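PDB 6HOX: binding domain (Hc) of Paraclostridial Mosquitocidal Protein 1 from Paraclostridium bifermentans, which recognises host nerve cells as the receptor-binding part of a botulinum-like neurotoxin that specifically targets Anopheles mosquitoes. Local coordinates for residues 267-277 / 287-295. Sequence-based numbering, arbitrary orientation.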
loop_
_atom_site.group_PDB
_atom_site.type_symbol
_atom_site.label_atom_id
_atom_site.label_comp_id
_atom_site.label_asym_id
_atom_site.label_seq_id
_atom_site.Cartn_x
_atom_site.Cartn_y
_atom_site.Cartn_z
ATOM N N ASN A 267 -13.820 6.666 -5.139
ATOM C CA ASN A 267 -13.609 7.985 -4.606
ATOM C C ASN A 267 -13.209 7.854 -3.141
ATOM O O ASN A 267 -13.832 7.105 -2.403
ATOM C CB ASN A 267 -14.852 8.865 -4.711
ATOM C CG ASN A 267 -14.545 10.301 -4.350
ATOM O OD1 ASN A 267 -14.560 10.671 -3.181
ATOM N ND2 ASN A 267 -14.244 11.113 -5.347
ATOM N N GLN A 268 -12.179 8.608 -2.740
ATOM C CA GLN A 268 -11.605 8.458 -1.413
ATOM C C GLN A 268 -12.662 8.734 -0.337
ATOM O O GLN A 268 -12.595 8.161 0.734
ATOM C CB GLN A 268 -10.378 9.348 -1.241
ATOM C CG GLN A 268 -9.719 9.205 0.124
ATOM C CD GLN A 268 -8.486 10.057 0.202
ATOM O OE1 GLN A 268 -8.563 11.285 0.206
ATOM N NE2 GLN A 268 -7.331 9.411 0.160
ATOM N N ALA A 269 -13.644 9.589 -0.630
ATOM C CA ALA A 269 -14.620 10.003 0.366
ATOM C C ALA A 269 -15.609 8.872 0.679
ATOM O O ALA A 269 -16.188 8.892 1.729
ATOM C CB ALA A 269 -15.329 11.270 -0.077
ATOM N N ILE A 270 -15.780 7.892 -0.220
ATOM C CA ILE A 270 -16.709 6.770 -0.018
ATOM C C ILE A 270 -16.046 5.500 -0.525
ATOM O O ILE A 270 -16.300 5.070 -1.646
ATOM C CB ILE A 270 -18.052 6.989 -0.748
ATOM C CG1 ILE A 270 -18.675 8.337 -0.398
ATOM C CG2 ILE A 270 -19.029 5.858 -0.479
ATOM C CD1 ILE A 270 -18.294 9.417 -1.372
ATOM N N LEU A 271 -15.215 4.895 0.324
ATOM C CA LEU A 271 -14.377 3.774 -0.089
ATOM C C LEU A 271 -15.225 2.576 -0.529
ATOM O O LEU A 271 -14.891 1.919 -1.503
ATOM C CB LEU A 271 -13.457 3.401 1.072
ATOM C CG LEU A 271 -12.379 4.437 1.375
ATOM C CD1 LEU A 271 -11.681 4.104 2.684
ATOM C CD2 LEU A 271 -11.387 4.521 0.227
ATOM N N GLY A 272 -16.337 2.338 0.179
ATOM C CA GLY A 272 -17.243 1.223 -0.088
ATOM C C GLY A 272 -18.356 1.554 -1.076
ATOM O O GLY A 272 -19.251 0.719 -1.319
ATOM N N GLY A 273 -18.307 2.745 -1.681
ATOM C CA GLY A 273 -19.320 3.173 -2.671
ATOM C C GLY A 273 -18.971 2.674 -4.070
ATOM O O GLY A 273 -17.947 3.050 -4.621
ATOM N N PRO A 274 -19.784 1.792 -4.695
ATOM C CA PRO A 274 -19.463 1.276 -6.027
ATOM C C PRO A 274 -19.760 2.291 -7.146
ATOM O O PRO A 274 -20.796 2.941 -7.112
ATOM C CB PRO A 274 -20.398 0.059 -6.139
ATOM C CG PRO A 274 -21.616 0.452 -5.328
ATOM C CD PRO A 274 -21.051 1.255 -4.168
ATOM N N LEU A 275 -18.851 2.418 -8.118
ATOM C CA LEU A 275 -19.090 3.250 -9.296
ATOM C C LEU A 275 -20.123 2.522 -10.166
ATOM O O LEU A 275 -19.913 1.379 -10.601
ATOM C CB LEU A 275 -17.773 3.497 -10.037
ATOM C CG LEU A 275 -17.857 4.211 -11.386
ATOM C CD1 LEU A 275 -18.178 5.686 -11.228
ATOM C CD2 LEU A 275 -16.558 4.053 -12.146
ATOM N N ARG A 276 -21.260 3.194 -10.370
ATOM C CA ARG A 276 -22.370 2.681 -11.186
ATOM C C ARG A 276 -22.679 3.705 -12.292
ATOM O O ARG A 276 -22.073 4.786 -12.343
ATOM C CB ARG A 276 -23.573 2.371 -10.288
ATOM C CG ARG A 276 -23.301 1.315 -9.224
ATOM C CD ARG A 276 -24.476 1.073 -8.289
ATOM N NE ARG A 276 -25.630 0.547 -9.008
ATOM C CZ ARG A 276 -26.755 0.127 -8.439
ATOM N NH1 ARG A 276 -26.891 0.213 -7.124
ATOM N NH2 ARG A 276 -27.727 -0.381 -9.182
ATOM N N SER A 277 -23.598 3.337 -13.193
ATOM C CA SER A 277 -24.086 4.245 -14.233
ATOM C C SER A 277 -25.591 4.046 -14.445
ATOM O O SER A 277 -26.147 2.989 -14.172
ATOM C CB SER A 277 -23.341 4.073 -15.522
ATOM O OG SER A 277 -23.586 2.797 -16.078
ATOM N N TYR A 287 -25.065 8.506 -17.168
ATOM C CA TYR A 287 -24.363 9.232 -16.123
ATOM C C TYR A 287 -23.691 8.234 -15.179
ATOM O O TYR A 287 -24.355 7.366 -14.618
ATOM C CB TYR A 287 -25.319 10.132 -15.332
ATOM C CG TYR A 287 -25.767 11.380 -16.051
ATOM C CD1 TYR A 287 -26.733 11.341 -17.046
ATOM C CD2 TYR A 287 -25.201 12.607 -15.758
ATOM C CE1 TYR A 287 -27.141 12.492 -17.709
ATOM C CE2 TYR A 287 -25.595 13.766 -16.412
ATOM C CZ TYR A 287 -26.571 13.714 -17.395
ATOM O OH TYR A 287 -26.935 14.869 -18.039
ATOM N N PRO A 288 -22.360 8.329 -14.940
ATOM C CA PRO A 288 -21.741 7.542 -13.873
ATOM C C PRO A 288 -22.035 8.228 -12.533
ATOM O O PRO A 288 -22.133 9.449 -12.471
ATOM C CB PRO A 288 -20.259 7.554 -14.268
ATOM C CG PRO A 288 -20.084 8.912 -14.924
ATOM C CD PRO A 288 -21.390 9.165 -15.661
ATOM N N TYR A 289 -22.152 7.437 -11.464
ATOM C CA TYR A 289 -22.317 7.982 -10.119
ATOM C C TYR A 289 -21.688 7.016 -9.100
ATOM O O TYR A 289 -21.494 5.837 -9.391
ATOM C CB TYR A 289 -23.803 8.259 -9.844
ATOM C CG TYR A 289 -24.671 7.030 -9.732
ATOM C CD1 TYR A 289 -25.144 6.385 -10.862
ATOM C CD2 TYR A 289 -25.007 6.499 -8.498
ATOM C CE1 TYR A 289 -25.928 5.246 -10.774
ATOM C CE2 TYR A 289 -25.794 5.361 -8.390
ATOM C CZ TYR A 289 -26.254 4.733 -9.533
ATOM O OH TYR A 289 -27.032 3.609 -9.428
ATOM N N ILE A 290 -21.333 7.535 -7.917
ATOM C CA ILE A 290 -20.923 6.679 -6.803
ATOM C C ILE A 290 -22.176 6.374 -5.978
ATOM O O ILE A 290 -22.879 7.276 -5.540
ATOM C CB ILE A 290 -19.810 7.311 -5.942
ATOM C CG1 ILE A 290 -18.600 7.737 -6.774
ATOM C CG2 ILE A 290 -19.375 6.352 -4.841
ATOM C CD1 ILE A 290 -17.764 6.573 -7.251
ATOM N N SER A 291 -22.450 5.083 -5.800
ATOM C CA SER A 291 -23.578 4.633 -5.031
ATOM C C SER A 291 -23.238 4.691 -3.540
ATOM O O SER A 291 -22.093 4.936 -3.174
ATOM C CB SER A 291 -23.975 3.255 -5.456
ATOM O OG SER A 291 -25.280 2.948 -5.006
ATOM N N ARG A 292 -24.237 4.431 -2.693
ATOM C CA ARG A 292 -24.045 4.467 -1.243
ATOM C C ARG A 292 -23.001 3.416 -0.836
ATOM O O ARG A 292 -22.830 2.387 -1.493
ATOM C CB ARG A 292 -25.382 4.301 -0.506
ATOM C CG ARG A 292 -26.145 3.021 -0.829
ATOM C CD ARG A 292 -27.368 2.830 0.062
ATOM N NE ARG A 292 -28.562 3.567 -0.374
ATOM C CZ ARG A 292 -29.159 4.543 0.318
ATOM N NH1 ARG A 292 -28.636 4.968 1.456
ATOM N NH2 ARG A 292 -30.278 5.088 -0.129
ATOM N N MET A 293 -22.306 3.710 0.266
ATOM C CA MET A 293 -21.265 2.875 0.858
ATOM C C MET A 293 -21.831 1.475 1.144
ATOM O O MET A 293 -22.857 1.342 1.793
ATOM C CB MET A 293 -20.791 3.527 2.162
ATOM C CG MET A 293 -19.726 2.741 2.924
ATOM S SD MET A 293 -18.060 3.400 2.693
ATOM C CE MET A 293 -18.208 4.984 3.519
ATOM N N ARG A 294 -21.171 0.441 0.619
ATOM C CA ARG A 294 -21.440 -0.946 0.977
ATOM C C ARG A 294 -20.295 -1.453 1.863
ATOM O O ARG A 294 -19.132 -1.226 1.536
ATOM C CB ARG A 294 -21.586 -1.815 -0.275
ATOM C CG ARG A 294 -22.723 -1.410 -1.207
ATOM C CD ARG A 294 -22.783 -2.266 -2.465
ATOM N NE ARG A 294 -23.273 -3.604 -2.168
ATOM C CZ ARG A 294 -22.574 -4.732 -2.255
ATOM N NH1 ARG A 294 -21.357 -4.750 -2.779
ATOM N NH2 ARG A 294 -23.104 -5.849 -1.793
ATOM N N THR A 295 -20.641 -2.129 2.970
ATOM C CA THR A 295 -19.688 -2.694 3.915
ATOM C C THR A 295 -20.117 -4.114 4.292
ATOM O O THR A 295 -21.282 -4.477 4.154
ATOM C CB THR A 295 -19.534 -1.829 5.176
ATOM O OG1 THR A 295 -20.756 -1.808 5.902
ATOM C CG2 THR A 295 -19.127 -0.398 4.886
#
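Arg276 and Tyr289 hold each other by two backbone hydrogen bonds, Arg276 N to Tyr289 O and Tyr289 N to Arg276 O, both 2.8 Å. Further along, Ser291 N donates to Pro274 O at 3.0 Å, and past the regular strands Arg294 N reaches Gly272 O at 2.7 Å, nearly straight at hydrogen but from above the carbonyl plane. Gly272 N gives a weak bond to the thioether sulfur, Met293 SD, at 3.2 Å; the methionine chain, bent at chi2 and chi3, curls back to present it.

On the face bearing Arg276 and Tyr289, the two side chains run alongside each other in the same direction. Arg276 CB sits over the phenol ring, a CH-pi contact 4.0 Å from the Tyr289 centroid; Tyr289 CG stands between its own N and carbonyl carbon (chi1 68°), which lays the ring alongside the Arg276 chain. The hydroxyl comes over one face of the guanidinium, whose plane is tilted 33° from the ring, while Arg276 NE forms a salt bridge with Asp313. Beside them, Pro274 CG packs on Ser291 CB at 3.7 Å.

On the other face, shared with Leu275, Ile290 is buried. Its CD1 meets Leu275 CD1 at 4.1 Å and its CG2 lies against Gly273 O and Ile270, with Ile398 and Trp435 adding to this apolar cluster. Ser291 O is buried without a polar partner.

Together the strands 275-280 and 285-291 make an antiparallel beta hairpin, prolonged by residues 267-274, with two type I beta turns, and extended residues 292-295, within the C-terminal receptor-binding region, whose family has the beta-trefoil fold.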